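Local coordinates for lipoate-protein ligase, putative (Streptococcus pneumoniae, PDB 1VQZ) that belongs to the lipoate-protein ligase family and probably works as an enzyme, its catalytic domain being related to the class II tRNA synthetase fold, at residues 161-166 against 202-207; 87-90 against 94-97; 139-144 against 197-202. All coordinates share one frame; numbering follows the deposited sequence.

The three contacts gather round one mixed sheet of the catalytic domain, in which strands 141-151, 154-162 and 93-101 lie side by side in that order. Contact 2 (87-90 with 94-97) closes first along the chain; contacts 1 and 3 then interleave, running 139-144, 161-166, 197-202 and 202-207 and sharing Lys202. Their centres lie about 10 Å apart for contacts 1 and 3, about 12 Å for 1 and 2, and about 16 Å for 2 and 3. Together they show how neighbouring structure is packed onto one sheet: contact 2 joins it to a smaller sheet, contact 3 brings a long connection to the start of strand 141-151, and contact 1 sets the end of that connection and the first turn of helix 206-220 against the end of strand 154-162.

Contact 1 of 3, residues 161-166 against 202-207; sequences LLFDVD and KKITVE
The ring of Phe163 faces the start of the helix at Val206, while its rim reaches the backbone of Ile204. Val206 CA lies over one face, 3.8 Å from the centroid of the Phe163 ring and 16° off the ring normal, which makes a CH-pi contact whose carbon is displaced from the centre toward the rim. From there the valine side chain crosses the aromatic one at a slant: Val206 CB sits 3.6 Å from Phe163 CD1, and the CG2 methyl continues along to Phe163 CB. The far end of the ring is met differently. Ile204 O lies in the ring plane, 3.1 Å from Phe163 CZ, a polar approach in which the carbonyl faces the slightly positive rim and not the electron-rich face. Ile204 CG1 adds an apolar touch on Phe163 CZ at 4.0 Å. The first torsion of Phe163 (-173°) swings CG opposite the backbone N, extending the ring across to 204-206. Here, then, one aromatic side chain packs against the helix start with its face and against the preceding backbone with its rim. Thr205 is the N-cap, its OG1 bonded to Lys208 N. Phe163 follows directly on strand 154-162, and its main chain pairs with Asn92 and Ile197; farther along helix 206-220, Leu212 packs on Ile204 and Leu213 on Leu161, while Asn92 also touches Val206.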
loop_
_atom_site.group_PDB
_atom_site.type_symbol
_atom_site.label_atom_id
_atom_site.label_comp_id
_atom_site.label_asym_id
_atom_site.label_seq_id
_atom_site.Cartn_x
_atom_site.Cartn_y
_atom_site.Cartn_z
ATOM N N LEU A 161 8.092 -2.318 -8.652
ATOM C CA LEU A 161 8.815 -1.983 -9.874
ATOM C C LEU A 161 8.263 -2.887 -10.982
ATOM O O LEU A 161 8.271 -4.117 -10.853
ATOM C CB LEU A 161 10.301 -2.247 -9.668
ATOM C CG LEU A 161 11.002 -1.260 -8.733
ATOM C CD1 LEU A 161 12.155 -1.908 -7.991
ATOM C CD2 LEU A 161 11.518 -0.064 -9.529
ATOM N N LEU A 162 7.733 -2.273 -12.039
ATOM C CA LEU A 162 7.115 -3.016 -13.151
ATOM C C LEU A 162 8.221 -3.440 -14.085
ATOM O O LEU A 162 8.744 -2.631 -14.828
ATOM C CB LEU A 162 6.077 -2.183 -13.921
ATOM C CG LEU A 162 4.989 -1.483 -13.083
ATOM C CD1 LEU A 162 4.050 -0.647 -13.985
ATOM C CD2 LEU A 162 4.226 -2.481 -12.263
ATOM N N PHE A 163 8.576 -4.730 -14.008
ATOM C CA PHE A 163 9.597 -5.253 -14.834
ATOM C C PHE A 163 9.026 -5.876 -16.102
ATOM O O PHE A 163 9.454 -5.513 -17.205
ATOM C CB PHE A 163 10.543 -6.167 -14.061
ATOM C CG PHE A 163 11.727 -6.589 -14.878
ATOM C CD1 PHE A 163 11.657 -7.722 -15.686
ATOM C CD2 PHE A 163 12.881 -5.824 -14.870
ATOM C CE1 PHE A 163 12.746 -8.049 -16.494
ATOM C CE2 PHE A 163 13.951 -6.140 -15.665
ATOM C CZ PHE A 163 13.882 -7.240 -16.476
ATOM N N ASP A 164 8.066 -6.778 -15.966
ATOM C CA ASP A 164 7.342 -7.306 -17.140
ATOM C C ASP A 164 5.973 -7.836 -16.737
ATOM O O ASP A 164 5.583 -8.962 -17.050
ATOM C CB ASP A 164 8.157 -8.405 -17.857
ATOM C CG ASP A 164 7.617 -8.754 -19.273
ATOM O OD1 ASP A 164 6.754 -8.035 -19.850
ATOM O OD2 ASP A 164 8.144 -9.749 -19.855
ATOM N N VAL A 165 5.254 -7.011 -16.001
ATOM C CA VAL A 165 3.980 -7.377 -15.471
ATOM C C VAL A 165 2.974 -7.455 -16.624
ATOM O O VAL A 165 3.021 -6.647 -17.574
ATOM C CB VAL A 165 3.535 -6.333 -14.409
ATOM C CG1 VAL A 165 2.184 -6.737 -13.755
ATOM C CG2 VAL A 165 4.631 -6.179 -13.362
ATOM N N ASP A 166 2.040 -8.385 -16.542
ATOM C CA ASP A 166 0.888 -8.370 -17.458
ATOM C C ASP A 166 -0.058 -7.265 -17.003
ATOM O O ASP A 166 -0.750 -7.385 -15.991
ATOM C CB ASP A 166 0.241 -9.745 -17.481
ATOM C CG ASP A 166 -0.851 -9.880 -18.529
ATOM O OD1 ASP A 166 -1.252 -8.875 -19.178
ATOM O OD2 ASP A 166 -1.326 -11.026 -18.667
ATOM N N LYS A 202 19.136 -4.410 -23.893
ATOM C CA LYS A 202 19.391 -5.856 -23.795
ATOM C C LYS A 202 18.480 -6.516 -22.734
ATOM O O LYS A 202 18.294 -5.989 -21.621
ATOM C CB LYS A 202 20.855 -6.120 -23.468
ATOM N N LYS A 203 17.940 -7.684 -23.084
ATOM C CA LYS A 203 17.007 -8.372 -22.231
ATOM C C LYS A 203 17.697 -9.069 -21.076
ATOM O O LYS A 203 18.654 -9.760 -21.265
ATOM C CB LYS A 203 16.190 -9.405 -23.020
ATOM N N ILE A 204 17.159 -8.878 -19.878
ATOM C CA ILE A 204 17.511 -9.665 -18.715
ATOM C C ILE A 204 16.255 -10.000 -17.954
ATOM O O ILE A 204 15.188 -9.427 -18.231
ATOM C CB ILE A 204 18.476 -8.913 -17.794
ATOM C CG1 ILE A 204 17.830 -7.614 -17.287
ATOM C CG2 ILE A 204 19.804 -8.651 -18.547
ATOM C CD1 ILE A 204 18.684 -6.892 -16.225
ATOM N N THR A 205 16.392 -10.939 -17.009
ATOM C CA THR A 205 15.305 -11.349 -16.155
ATOM C C THR A 205 15.140 -10.429 -14.966
ATOM O O THR A 205 16.013 -9.664 -14.589
ATOM C CB THR A 205 15.483 -12.756 -15.569
ATOM O OG1 THR A 205 16.647 -12.766 -14.747
ATOM C CG2 THR A 205 15.587 -13.788 -16.649
ATOM N N VAL A 206 13.937 -10.478 -14.434
ATOM C CA VAL A 206 13.594 -9.771 -13.229
ATOM C C VAL A 206 14.517 -10.161 -12.070
ATOM O O VAL A 206 14.892 -9.300 -11.280
ATOM C CB VAL A 206 12.101 -10.000 -12.875
ATOM C CG1 VAL A 206 11.796 -11.487 -12.539
ATOM C CG2 VAL A 206 11.669 -9.031 -11.770
ATOM N N GLU A 207 14.911 -11.431 -11.984
ATOM C CA GLU A 207 15.851 -11.863 -10.926
ATOM C C GLU A 207 17.210 -11.219 -11.059
ATOM O O GLU A 207 17.833 -10.864 -10.065
ATOM C CB GLU A 207 16.060 -13.375 -10.942
ATOM C CG GLU A 207 14.838 -14.220 -10.558
ATOM C CD GLU A 207 13.855 -14.428 -11.732
ATOM O OE1 GLU A 207 14.118 -13.951 -12.860
ATOM O OE2 GLU A 207 12.800 -15.047 -11.521
#

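Contact 2 of 3, residues 87-90 against 94-97; sequences VYHD and LNYT. With EDO (1,2-ethanediol), chain L.
His89 and Asn95 bring an imidazole and a carboxamide together at a slant, their planes 27° apart. The amide of Asn95 lies obliquely off the NE2-CD2 side of the His89 ring, neither over the face nor in the plane: His89 NE2 and Asn95 ND2 are 3.1 Å apart, and Asn95 OD1 approaches His89 CD2 to 3.3 Å. Near the ring plane, NE2 of His89 meets a molecule of 1,2-ethanediol that probably came from the crystallisation liquor. That hydrogen bond, 3.3 Å from His89 NE2 to O1 of the diol, is distinctly bent at 138°. Both side chains leave their backbones alike, with CG beside the backbone N and opposite the carbonyl carbon (chi1 -71° in His89), which sends the two flat groups into the space between the strands. The strands themselves belong to different sheets. His89 ends strand 87-89, at the margin of a three-stranded sheet, whereas Asn95 lies in strand 93-101 of the large mixed sheet; the pair stands at the short connection between the two strands, one residue on each, an example of side chains from two sheets packing together where the chain passes from one to the other. Backbone hydrogen bonds tie His89 to Ser52 and Asn95 to Trp47, and Cys160 of strand 154-162 packs against both. Farther out, Glu30 OE1 also binds the diol, and the other oxygen of that carboxylate is bonded to Thr97 OG1, which in turn meets Trp47 NE1.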
loop_
_atom_site.group_PDB
_atom_site.type_symbol
_atom_site.label_atom_id
_atom_site.label_comp_id
_atom_site.label_asym_id
_atom_site.label_seq_id
_atom_site.Cartn_x
_atom_site.Cartn_y
_atom_site.Cartn_z
ATOM N N VAL A 87 -3.818 -3.310 -6.569
ATOM C CA VAL A 87 -2.655 -3.493 -7.426
ATOM C C VAL A 87 -2.503 -4.965 -7.841
ATOM O O VAL A 87 -2.680 -5.848 -7.014
ATOM C CB VAL A 87 -1.388 -3.021 -6.693
ATOM C CG1 VAL A 87 -0.230 -3.058 -7.593
ATOM C CG2 VAL A 87 -1.594 -1.608 -6.180
ATOM N N TYR A 88 -2.161 -5.194 -9.122
ATOM C CA TYR A 88 -1.821 -6.515 -9.633
ATOM C C TYR A 88 -0.338 -6.832 -9.530
ATOM O O TYR A 88 0.523 -6.099 -10.027
ATOM C CB TYR A 88 -2.290 -6.706 -11.087
ATOM C CG TYR A 88 -2.034 -8.100 -11.595
ATOM C CD1 TYR A 88 -2.732 -9.191 -11.060
ATOM C CD2 TYR A 88 -1.105 -8.337 -12.616
ATOM C CE1 TYR A 88 -2.495 -10.491 -11.503
ATOM C CE2 TYR A 88 -0.838 -9.675 -13.070
ATOM C CZ TYR A 88 -1.539 -10.725 -12.512
ATOM O OH TYR A 88 -1.329 -11.988 -12.985
ATOM N N HIS A 89 -0.066 -7.950 -8.896
ATOM C CA HIS A 89 1.255 -8.534 -8.842
ATOM C C HIS A 89 1.317 -9.812 -9.639
ATOM O O HIS A 89 0.378 -10.621 -9.620
ATOM C CB HIS A 89 1.593 -8.890 -7.381
ATOM C CG HIS A 89 1.832 -7.715 -6.495
ATOM N ND1 HIS A 89 1.034 -6.593 -6.502
ATOM C CD2 HIS A 89 2.716 -7.539 -5.475
ATOM C CE1 HIS A 89 1.460 -5.746 -5.577
ATOM N NE2 HIS A 89 2.459 -6.314 -4.918
ATOM N N ASP A 90 2.467 -10.026 -10.261
ATOM C CA ASP A 90 2.828 -11.294 -10.816
ATOM C C ASP A 90 4.323 -11.545 -10.638
ATOM O O ASP A 90 5.034 -10.742 -10.004
ATOM C CB ASP A 90 2.285 -11.441 -12.269
ATOM C CG ASP A 90 3.054 -10.635 -13.329
ATOM O OD1 ASP A 90 4.139 -10.088 -13.079
ATOM O OD2 ASP A 90 2.534 -10.545 -14.475
ATOM N N LEU A 94 8.414 -6.607 -9.199
ATOM C CA LEU A 94 9.438 -6.661 -8.168
ATOM C C LEU A 94 9.073 -5.670 -7.091
ATOM O O LEU A 94 9.033 -4.465 -7.336
ATOM C CB LEU A 94 10.820 -6.309 -8.740
ATOM C CG LEU A 94 12.000 -6.365 -7.760
ATOM C CD1 LEU A 94 12.114 -7.702 -7.136
ATOM C CD2 LEU A 94 13.306 -5.964 -8.475
ATOM N N ASN A 95 8.786 -6.214 -5.912
ATOM C CA ASN A 95 8.434 -5.448 -4.711
ATOM C C ASN A 95 9.693 -5.000 -3.994
ATOM O O ASN A 95 10.675 -5.727 -3.937
ATOM C CB ASN A 95 7.543 -6.326 -3.783
ATOM C CG ASN A 95 6.208 -6.703 -4.451
ATOM O OD1 ASN A 95 5.911 -7.882 -4.724
ATOM N ND2 ASN A 95 5.457 -5.701 -4.795
ATOM N N TYR A 96 9.656 -3.801 -3.432
ATOM C CA TYR A 96 10.749 -3.292 -2.610
ATOM C C TYR A 96 10.164 -2.860 -1.282
ATOM O O TYR A 96 8.979 -2.421 -1.200
ATOM C CB TYR A 96 11.523 -2.117 -3.280
ATOM C CG TYR A 96 10.697 -0.864 -3.481
ATOM C CD1 TYR A 96 9.944 -0.662 -4.644
ATOM C CD2 TYR A 96 10.635 0.102 -2.475
ATOM C CE1 TYR A 96 9.157 0.486 -4.790
ATOM C CE2 TYR A 96 9.862 1.219 -2.602
ATOM C CZ TYR A 96 9.124 1.422 -3.746
ATOM O OH TYR A 96 8.389 2.583 -3.807
ATOM N N THR A 97 11.010 -2.947 -0.249
ATOM C CA THR A 97 10.665 -2.509 1.110
ATOM C C THR A 97 11.828 -1.740 1.736
ATOM O O THR A 97 12.923 -2.249 1.797
ATOM C CB THR A 97 10.414 -3.720 1.970
ATOM O OG1 THR A 97 9.373 -4.491 1.380
ATOM C CG2 THR A 97 10.055 -3.346 3.354
HETATM C C1 EDO L . 2.165 -5.379 -0.857
HETATM O O1 EDO L . 2.410 -4.683 -2.057
HETATM C C2 EDO L . 3.036 -4.700 0.172
HETATM O O2 EDO L . 3.145 -5.499 1.329
#

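Contact 3 of 3, residues 139-144 against 197-202; sequences DGKKFC and INELPK. With EDO (1,2-ethanediol), chain R.
Lys141 brings the end of its chain up to one oxygen of Glu199, with Lys141 CE 3.3 Å and Lys141 NZ 3.1 Å from Glu199 OE2. The ammonium donates a hydrogen bond to Glu199 OE2 within a salt bridge, arriving on the syn side and only 15° out of the carboxylate plane. Both chains are bent, the lysine at chi3 (-61°) and the glutamate at chi2 (-63°), and in these shapes NZ and OE2 meet. A 1,2-ethanediol, probably left from the crystallisation liquor, completes the arrangement. It straddles the carboxylate, O2 donating to Glu199 OE1 over 2.9 Å and O1 to Glu199 OE2 over 3.2 Å, while Lys141 NZ reaches the diol O2 through a weak bond. Since Thr194 OG1 also bonds to Glu199 OE2, three polar partners grip that one oxygen. Lys141 opens strand 141-151, directly after a tight two-residue beta hairpin from strand 135-138; Asp139 and Gly140 both have positive phi, as in a type I' turn. Glu199 lies in the long connection that leads to helix 206-220. The salt bridge is thus an example of a surface charge pair joining a hairpin strand to an irregular segment more than fifty residues farther along the chain. Around it, backbone bonds from Lys142 to Arg192 and Thr194 bring the connection alongside the strand, both of those residues touch the Lys141 side chain, and Ile138 of the preceding strand packs on Glu199. The carboxylate of Asp139 stands farther off, its OD2 6.2 Å from Glu199 OE1, a like charge whose effect the lysine probably moderates.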
loop_
_atom_site.group_PDB
_atom_site.type_symbol
_atom_site.label_atom_id
_atom_site.label_comp_id
_atom_site.label_asym_id
_atom_site.label_seq_id
_atom_site.Cartn_x
_atom_site.Cartn_y
_atom_site.Cartn_z
ATOM N N ASP A 139 10.984 8.093 -19.893
ATOM C CA ASP A 139 10.383 8.758 -21.026
ATOM C C ASP A 139 8.941 9.112 -20.704
ATOM O O ASP A 139 8.038 8.822 -21.493
ATOM C CB ASP A 139 10.446 7.862 -22.279
ATOM C CG ASP A 139 10.140 8.635 -23.571
ATOM O OD1 ASP A 139 10.717 9.735 -23.767
ATOM O OD2 ASP A 139 9.305 8.147 -24.370
ATOM N N GLY A 140 8.721 9.691 -19.525
ATOM C CA GLY A 140 7.376 10.118 -19.108
ATOM C C GLY A 140 6.423 9.041 -18.642
ATOM O O GLY A 140 5.279 9.329 -18.281
ATOM N N LYS A 141 6.871 7.793 -18.632
ATOM C CA LYS A 141 6.006 6.698 -18.214
ATOM C C LYS A 141 6.493 6.134 -16.871
ATOM O O LYS A 141 7.695 5.902 -16.673
ATOM C CB LYS A 141 5.958 5.601 -19.270
ATOM C CG LYS A 141 5.424 6.074 -20.632
ATOM C CD LYS A 141 5.771 5.090 -21.759
ATOM C CE LYS A 141 7.306 4.929 -21.936
ATOM N NZ LYS A 141 7.677 4.511 -23.325
ATOM N N LYS A 142 5.535 5.930 -15.969
ATOM C CA LYS A 142 5.823 5.472 -14.614
ATOM C C LYS A 142 6.062 3.973 -14.652
ATOM O O LYS A 142 5.302 3.247 -15.285
ATOM C CB LYS A 142 4.660 5.787 -13.663
ATOM N N PHE A 143 7.124 3.523 -13.987
ATOM C CA PHE A 143 7.399 2.078 -13.828
ATOM C C PHE A 143 7.525 1.646 -12.372
ATOM O O PHE A 143 7.749 0.464 -12.091
ATOM C CB PHE A 143 8.696 1.698 -14.571
ATOM C CG PHE A 143 9.937 2.374 -14.031
ATOM C CD1 PHE A 143 10.260 3.674 -14.394
ATOM C CD2 PHE A 143 10.788 1.704 -13.163
ATOM C CE1 PHE A 143 11.416 4.260 -13.928
ATOM C CE2 PHE A 143 11.927 2.319 -12.685
ATOM C CZ PHE A 143 12.233 3.580 -13.063
ATOM N N CYS A 144 7.385 2.615 -11.470
ATOM C CA CYS A 144 7.533 2.409 -10.051
ATOM C C CYS A 144 6.543 3.309 -9.295
ATOM O O CYS A 144 6.391 4.518 -9.584
ATOM C CB CYS A 144 8.955 2.752 -9.604
ATOM S SG CYS A 144 9.293 2.403 -7.849
ATOM N N ILE A 197 11.364 -4.026 -18.897
ATOM C CA ILE A 197 11.883 -4.916 -19.967
ATOM C C ILE A 197 11.744 -4.296 -21.381
ATOM O O ILE A 197 12.569 -4.505 -22.267
ATOM C CB ILE A 197 11.201 -6.325 -19.921
ATOM C CG1 ILE A 197 12.079 -7.384 -20.594
ATOM C CG2 ILE A 197 9.812 -6.288 -20.563
ATOM C CD1 ILE A 197 11.565 -8.787 -20.437
ATOM N N ASN A 198 10.724 -3.476 -21.554
ATOM C CA ASN A 198 10.466 -2.821 -22.805
ATOM C C ASN A 198 11.372 -1.651 -23.071
ATOM O O ASN A 198 11.430 -1.176 -24.170
ATOM C CB ASN A 198 9.012 -2.364 -22.841
ATOM C CG ASN A 198 8.047 -3.543 -22.845
ATOM O OD1 ASN A 198 8.355 -4.613 -23.421
ATOM N ND2 ASN A 198 6.874 -3.360 -22.234
ATOM N N GLU A 199 12.067 -1.172 -22.054
ATOM C CA GLU A 199 12.925 -0.007 -22.208
ATOM C C GLU A 199 14.413 -0.418 -22.306
ATOM O O GLU A 199 15.254 0.361 -22.764
ATOM C CB GLU A 199 12.696 0.926 -21.023
ATOM C CG GLU A 199 11.258 1.332 -20.802
ATOM C CD GLU A 199 10.662 2.128 -21.944
ATOM O OE1 GLU A 199 11.426 2.558 -22.831
ATOM O OE2 GLU A 199 9.422 2.336 -21.932
ATOM N N LEU A 200 14.710 -1.634 -21.833
ATOM C CA LEU A 200 16.058 -2.178 -21.859
ATOM C C LEU A 200 16.520 -2.485 -23.280
ATOM O O LEU A 200 15.885 -3.269 -23.972
ATOM C CB LEU A 200 16.127 -3.474 -21.059
ATOM C CG LEU A 200 15.977 -3.375 -19.557
ATOM C CD1 LEU A 200 15.791 -4.771 -18.984
ATOM C CD2 LEU A 200 17.196 -2.718 -18.941
ATOM N N PRO A 201 17.665 -1.914 -23.694
ATOM C CA PRO A 201 18.295 -2.337 -24.949
ATOM C C PRO A 201 18.683 -3.843 -25.007
ATOM O O PRO A 201 18.590 -4.454 -26.069
ATOM C CB PRO A 201 19.540 -1.444 -25.038
ATOM C CG PRO A 201 19.402 -0.393 -24.006
ATOM C CD PRO A 201 18.428 -0.847 -23.007
ATOM N N LYS A 202 19.136 -4.410 -23.893
ATOM C CA LYS A 202 19.391 -5.856 -23.795
ATOM C C LYS A 202 18.480 -6.516 -22.734
ATOM O O LYS A 202 18.294 -5.989 -21.621
ATOM C CB LYS A 202 20.855 -6.120 -23.468
HETATM C C1 EDO R . 8.923 1.669 -25.979
HETATM O O1 EDO R . 8.295 1.290 -24.743
HETATM C C2 EDO R . 10.240 2.422 -25.739
HETATM O O2 EDO R . 10.027 3.701 -25.112
#